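Local coordinates for protein enoyl-CoA hydratase (Bacillus halodurans, PDB 3LKE) that probably acts on acyl-CoA thioesters as an enoyl-CoA hydratase of the crotonase family, adding water across the double bond of an enoyl-CoA, at residues L107-A112 with L129-F134; C123-A128 with I183-E188. All coordinates share one frame; numbering follows the deposited sequence.

Contact 1 of 2, residues L107-A112 with L129-F134; sequences LINGYA and LRRAKF
Between residues 107-112 and 129-134 the chain leaves one sheet and enters another, and a backbone bond marks each end of the passage. On the main-sheet side Leu129 N donates to Ile108 O over 2.9 Å, in the carbonyl plane; on the other, Ala112 N reaches Lys133 O, also at 2.9 Å, nearly along the C=O axis. A type I turn from Leu129 to Ala132 is closed by Ala132 N on Leu129 O (3.0 Å).

Leu129, a branched apolar residue suited to this buried place, lies along the bend of the facing segment. Its CB sits 3.5 Å from Asn109 O, and chi1 of -71° sets CG anti to its own carbonyl carbon, 3.9 Å from Asn109 CA. From there CD1 runs on to Asn109 CB at 3.8 Å, while the side chain also meets Leu193 of helix 190-205. An alanine here would lose CG and both methyls, and would probably loosen the packing against Asn109 and that helix.

Arg131, exposed but long enough when extended from CG to NE, lays its guanidinium across the same carbonyl: Asn109 O stands 3.3 Å above the plane, too poorly angled for a hydrogen bond, though the charge would probably still attract it. Arg131 NH2 is held by Arg59 O, and Asn109 ND2 by His58 O, tying the bend to a neighbouring loop. At the end of the turn, small Ala132 fits against Ile108 CG2, which also touches Phe134 CE1 obliquely at 4.0 Å. Ala112, on the same sheet face as Phe134, sets its CB against that ring's CD1.

Two strands that each turn from the large sheet into a small second sheet, where 111-113 and 133-135 run parallel, are a hallmark of the crotonase-fold spiral.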
loop_
_atom_site.group_PDB
_atom_site.type_symbol
_atom_site.label_atom_id
_atom_site.label_comp_id
_atom_site.label_asym_id
_atom_site.label_seq_id
_atom_site.Cartn_x
_atom_site.Cartn_y
_atom_site.Cartn_z
ATOM N N LEU A 107 18.009 11.893 11.041
ATOM C CA LEU A 107 18.736 12.831 10.194
ATOM C C LEU A 107 19.914 12.093 9.583
ATOM O O LEU A 107 20.862 11.757 10.299
ATOM C CB LEU A 107 19.225 14.029 11.022
ATOM C CG LEU A 107 18.136 14.716 11.847
ATOM C CD1 LEU A 107 18.709 15.886 12.656
ATOM C CD2 LEU A 107 17.039 15.202 10.914
ATOM N N ILE A 108 19.837 11.825 8.282
ATOM C CA ILE A 108 20.867 11.055 7.598
ATOM C C ILE A 108 21.859 12.007 6.950
ATOM O O ILE A 108 21.594 12.539 5.877
ATOM C CB ILE A 108 20.285 10.151 6.493
ATOM C CG1 ILE A 108 19.040 9.395 6.987
ATOM C CG2 ILE A 108 21.351 9.193 5.981
ATOM C CD1 ILE A 108 19.305 8.493 8.197
ATOM N N ASN A 109 22.997 12.201 7.606
ATOM C CA ASN A 109 23.957 13.217 7.171
ATOM C C ASN A 109 24.955 12.710 6.135
ATOM O O ASN A 109 25.267 13.406 5.180
ATOM C CB ASN A 109 24.690 13.818 8.366
ATOM C CG ASN A 109 25.487 12.783 9.141
ATOM O OD1 ASN A 109 24.979 11.719 9.469
ATOM N ND2 ASN A 109 26.735 13.096 9.442
ATOM N N GLY A 110 25.449 11.495 6.333
ATOM C CA GLY A 110 26.398 10.891 5.415
ATOM C C GLY A 110 25.914 9.506 5.032
ATOM O O GLY A 110 24.709 9.238 5.057
ATOM N N TYR A 111 26.832 8.604 4.701
ATOM C CA TYR A 111 26.368 7.319 4.165
ATOM C C TYR A 111 25.648 6.476 5.212
ATOM O O TYR A 111 25.899 6.585 6.411
ATOM C CB TYR A 111 27.469 6.542 3.431
ATOM C CG TYR A 111 28.674 6.154 4.250
ATOM C CD1 TYR A 111 28.624 5.077 5.126
ATOM C CD2 TYR A 111 29.877 6.840 4.116
ATOM C CE1 TYR A 111 29.724 4.705 5.861
ATOM C CE2 TYR A 111 30.988 6.470 4.850
ATOM C CZ TYR A 111 30.904 5.401 5.724
ATOM O OH TYR A 111 31.994 5.018 6.474
ATOM N N ALA A 112 24.713 5.659 4.736
ATOM C CA ALA A 112 23.919 4.795 5.597
ATOM C C ALA A 112 23.741 3.493 4.845
ATOM O O ALA A 112 22.995 3.429 3.855
ATOM C CB ALA A 112 22.563 5.426 5.898
ATOM N N LEU A 129 20.873 14.734 4.164
ATOM C CA LEU A 129 21.674 15.704 3.427
ATOM C C LEU A 129 21.812 15.206 1.983
ATOM O O LEU A 129 21.805 14.002 1.736
ATOM C CB LEU A 129 23.053 15.881 4.077
ATOM C CG LEU A 129 23.067 16.617 5.424
ATOM C CD1 LEU A 129 24.495 16.781 5.946
ATOM C CD2 LEU A 129 22.392 17.976 5.285
ATOM N N ARG A 130 21.927 16.133 1.034
ATOM C CA ARG A 130 22.120 15.788 -0.372
ATOM C C ARG A 130 23.234 14.759 -0.595
ATOM O O ARG A 130 23.128 13.898 -1.473
ATOM C CB ARG A 130 22.413 17.054 -1.189
ATOM C CG ARG A 130 22.747 16.807 -2.657
ATOM C CD ARG A 130 21.496 16.619 -3.496
ATOM N NE ARG A 130 20.533 17.685 -3.244
ATOM C CZ ARG A 130 19.293 17.702 -3.722
ATOM N NH1 ARG A 130 18.859 16.708 -4.479
ATOM N NH2 ARG A 130 18.488 18.715 -3.435
ATOM N N ARG A 131 24.296 14.843 0.199
ATOM C CA ARG A 131 25.474 14.014 -0.036
ATOM C C ARG A 131 25.338 12.597 0.521
ATOM O O ARG A 131 26.201 11.754 0.293
ATOM C CB ARG A 131 26.732 14.671 0.529
ATOM C CG ARG A 131 26.687 14.920 2.018
ATOM C CD ARG A 131 27.989 15.534 2.514
ATOM N NE ARG A 131 27.897 15.867 3.930
ATOM C CZ ARG A 131 28.223 15.036 4.914
ATOM N NH1 ARG A 131 28.675 13.821 4.630
ATOM N NH2 ARG A 131 28.100 15.420 6.182
ATOM N N ALA A 132 24.259 12.339 1.253
ATOM C CA ALA A 132 24.020 11.003 1.793
ATOM C C ALA A 132 23.966 9.951 0.681
ATOM O O ALA A 132 23.381 10.178 -0.375
ATOM C CB ALA A 132 22.729 10.984 2.591
ATOM N N LYS A 133 24.580 8.802 0.944
ATOM C CA LYS A 133 24.553 7.661 0.031
ATOM C C LYS A 133 24.005 6.455 0.781
ATOM O O LYS A 133 24.124 6.378 2.005
ATOM C CB LYS A 133 25.955 7.350 -0.502
ATOM C CG LYS A 133 26.477 8.328 -1.552
ATOM C CD LYS A 133 25.802 8.113 -2.893
ATOM C CE LYS A 133 26.496 8.889 -4.013
ATOM N NZ LYS A 133 26.437 10.365 -3.786
ATOM N N PHE A 134 23.428 5.516 0.033
ATOM C CA PHE A 134 22.672 4.403 0.596
ATOM C C PHE A 134 23.024 3.115 -0.127
ATOM O O PHE A 134 23.386 3.141 -1.299
ATOM C CB PHE A 134 21.170 4.677 0.430
ATOM C CG PHE A 134 20.719 5.960 1.069
ATOM C CD1 PHE A 134 20.247 5.962 2.369
ATOM C CD2 PHE A 134 20.765 7.156 0.368
ATOM C CE1 PHE A 134 19.822 7.136 2.969
ATOM C CE2 PHE A 134 20.349 8.333 0.963
ATOM C CZ PHE A 134 19.874 8.316 2.272
#

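Contact 2 of 2, residues C123-A128 with I183-E188; sequences CDRRIA and IQEICE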
loop_
_atom_site.group_PDB
_atom_site.type_symbol
_atom_site.label_atom_id
_atom_site.label_comp_id
_atom_site.label_asym_id
_atom_site.label_seq_id
_atom_site.Cartn_x
_atom_site.Cartn_y
_atom_site.Cartn_z
ATOM N N CYS A 123 11.182 5.286 11.666
ATOM C CA CYS A 123 10.901 6.657 12.106
ATOM C C CYS A 123 9.750 7.262 11.315
ATOM O O CYS A 123 9.444 6.829 10.198
ATOM C CB CYS A 123 12.125 7.561 11.937
ATOM S SG CYS A 123 13.494 7.172 13.032
ATOM N N ASP A 124 9.122 8.273 11.908
ATOM C CA ASP A 124 8.022 8.990 11.265
ATOM C C ASP A 124 8.476 9.793 10.057
ATOM O O ASP A 124 7.728 9.983 9.119
ATOM C CB ASP A 124 7.363 9.943 12.245
ATOM C CG ASP A 124 6.658 9.230 13.370
ATOM O OD1 ASP A 124 6.120 8.114 13.152
ATOM O OD2 ASP A 124 6.620 9.802 14.473
ATOM N N ARG A 125 9.711 10.288 10.098
ATOM C CA ARG A 125 10.230 11.050 8.978
ATOM C C ARG A 125 11.735 10.849 8.931
ATOM O O ARG A 125 12.380 10.750 9.963
ATOM C CB ARG A 125 9.875 12.545 9.119
ATOM C CG ARG A 125 10.154 13.377 7.875
ATOM C CD ARG A 125 9.497 14.770 7.968
ATOM N NE ARG A 125 9.496 15.476 6.688
ATOM C CZ ARG A 125 8.615 15.289 5.719
ATOM N NH1 ARG A 125 7.667 14.359 5.851
ATOM N NH2 ARG A 125 8.696 16.003 4.598
ATOM N N ARG A 126 12.260 10.714 7.724
ATOM C CA ARG A 126 13.685 10.589 7.502
ATOM C C ARG A 126 14.102 11.732 6.604
ATOM O O ARG A 126 13.560 11.892 5.515
ATOM C CB ARG A 126 13.991 9.256 6.817
ATOM C CG ARG A 126 13.875 8.023 7.709
ATOM C CD ARG A 126 12.450 7.485 7.803
ATOM N NE ARG A 126 11.985 6.960 6.521
ATOM C CZ ARG A 126 10.752 6.508 6.289
ATOM N NH1 ARG A 126 9.846 6.494 7.253
ATOM N NH2 ARG A 126 10.431 6.058 5.089
ATOM N N ILE A 127 15.066 12.532 7.056
ATOM C CA ILE A 127 15.550 13.670 6.278
ATOM C C ILE A 127 17.037 13.467 6.035
ATOM O O ILE A 127 17.779 13.169 6.978
ATOM C CB ILE A 127 15.378 14.988 7.064
ATOM C CG1 ILE A 127 13.895 15.227 7.390
ATOM C CG2 ILE A 127 15.941 16.170 6.258
ATOM C CD1 ILE A 127 13.667 16.365 8.404
ATOM N N ALA A 128 17.474 13.610 4.788
ATOM C CA ALA A 128 18.881 13.373 4.459
ATOM C C ALA A 128 19.570 14.628 3.924
ATOM O O ALA A 128 18.940 15.475 3.283
ATOM C CB ALA A 128 18.991 12.256 3.421
ATOM N N ILE A 183 13.327 8.202 1.982
ATOM C CA ILE A 183 13.441 9.448 2.732
ATOM C C ILE A 183 12.328 10.401 2.300
ATOM O O ILE A 183 11.790 10.272 1.194
ATOM C CB ILE A 183 14.806 10.134 2.471
ATOM C CG1 ILE A 183 15.945 9.233 2.942
ATOM C CG2 ILE A 183 14.870 11.480 3.151
ATOM C CD1 ILE A 183 15.941 8.957 4.391
ATOM N N GLN A 184 12.003 11.365 3.166
ATOM C CA GLN A 184 10.899 12.292 2.913
ATOM C C GLN A 184 11.333 13.632 2.325
ATOM O O GLN A 184 10.541 14.304 1.665
ATOM C CB GLN A 184 10.084 12.515 4.190
ATOM C CG GLN A 184 9.101 11.370 4.485
ATOM C CD GLN A 184 9.799 10.028 4.695
ATOM O OE1 GLN A 184 10.605 9.866 5.611
ATOM N NE2 GLN A 184 9.487 9.057 3.832
ATOM N N GLU A 185 12.587 14.006 2.555
ATOM C CA GLU A 185 13.110 15.260 2.024
ATOM C C GLU A 185 14.621 15.329 2.106
ATOM O O GLU A 185 15.264 14.580 2.865
ATOM C CB GLU A 185 12.498 16.469 2.746
ATOM C CG GLU A 185 12.684 16.467 4.249
ATOM C CD GLU A 185 12.076 17.702 4.913
ATOM O OE1 GLU A 185 12.527 18.833 4.610
ATOM O OE2 GLU A 185 11.162 17.546 5.752
ATOM N N ILE A 186 15.178 16.244 1.317
ATOM C CA ILE A 186 16.613 16.462 1.264
ATOM C C ILE A 186 16.895 17.902 1.663
ATOM O O ILE A 186 16.171 18.811 1.235
ATOM C CB ILE A 186 17.138 16.220 -0.158
ATOM C CG1 ILE A 186 16.912 14.756 -0.565
ATOM C CG2 ILE A 186 18.610 16.586 -0.269
ATOM C CD1 ILE A 186 17.349 14.434 -1.977
ATOM N N CYS A 187 17.916 18.092 2.502
ATOM C CA CYS A 187 18.492 19.414 2.749
ATOM C C CYS A 187 19.891 19.454 2.143
ATOM O O CYS A 187 20.612 18.457 2.169
ATOM C CB CYS A 187 18.540 19.720 4.238
ATOM S SG CYS A 187 16.909 19.807 4.975
ATOM N N GLU A 188 20.272 20.602 1.586
ATOM C CA GLU A 188 21.526 20.693 0.835
ATOM C C GLU A 188 22.797 20.674 1.693
ATOM O O GLU A 188 23.840 20.195 1.240
ATOM C CB GLU A 188 21.512 21.924 -0.078
ATOM C CG GLU A 188 20.337 21.962 -1.044
ATOM C CD GLU A 188 20.545 21.091 -2.274
ATOM O OE1 GLU A 188 21.171 20.018 -2.169
ATOM O OE2 GLU A 188 20.079 21.491 -3.358
#
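Two torsions set up the salt bridge: chi1 of -169° puts CG of Arg125 anti to its backbone N, with the chain extended onward to NE, and chi1 of 56° places CG of Glu185 in the crowded position between N and carbonyl carbon. The groups meet at about a right angle. Arg125 NE donates to Glu185 OE2 at 2.8 Å along the anti lone pair, and Arg125 NH2 reaches the same oxygen from above the carboxylate plane; Arg196 also forms a salt bridge with this oxygen, so the carboxylate is probably charged.

Gln184 bends at chi2 (61°), so that OE1 turns back to accept from Arg126 N at 2.8 Å, as a strand carbonyl would. Its CB covers the Arg125 guanidinium, while OE1 lies 3.3 Å above the centre of the Arg126 guanidinium, which is salt-bridged to Glu160 of the second subunit. Further along, true parallel pairing takes over: Ala128 N to Glu185 O at 3.1 Å, then Cys187 N to Ala128 O at 2.9 Å.

Strand 185-187 thus edges the main sheet beside 125-129, with helix 190-205 over Ile127 and Cys187, and helix 174-180 against Ile183 and Ile186.

How the contacts relate
Contacts 1 and 2 lie about 10 Å apart, centre to centre, and their segments alternate along the chain: 107-112, 123-128, 129-134, 183-188. Strand 125-129 is shared, its last residue opening the second segment of contact 1. In the main sheet it stands between 103-108 and 185-187, with Ile108 N probably bonded to Ile127 O. Contact 2 adds 185-187, one of the two outermost strands of that sheet within the chain, whereas contact 1 leads from it into the small sheet of 111-113 and 133-135. A salt bridge, Arg130 NE to Glu188 OE1 at 2.6 Å, ties the end of the edge strand to the turn where the chain passes from one sheet to the other.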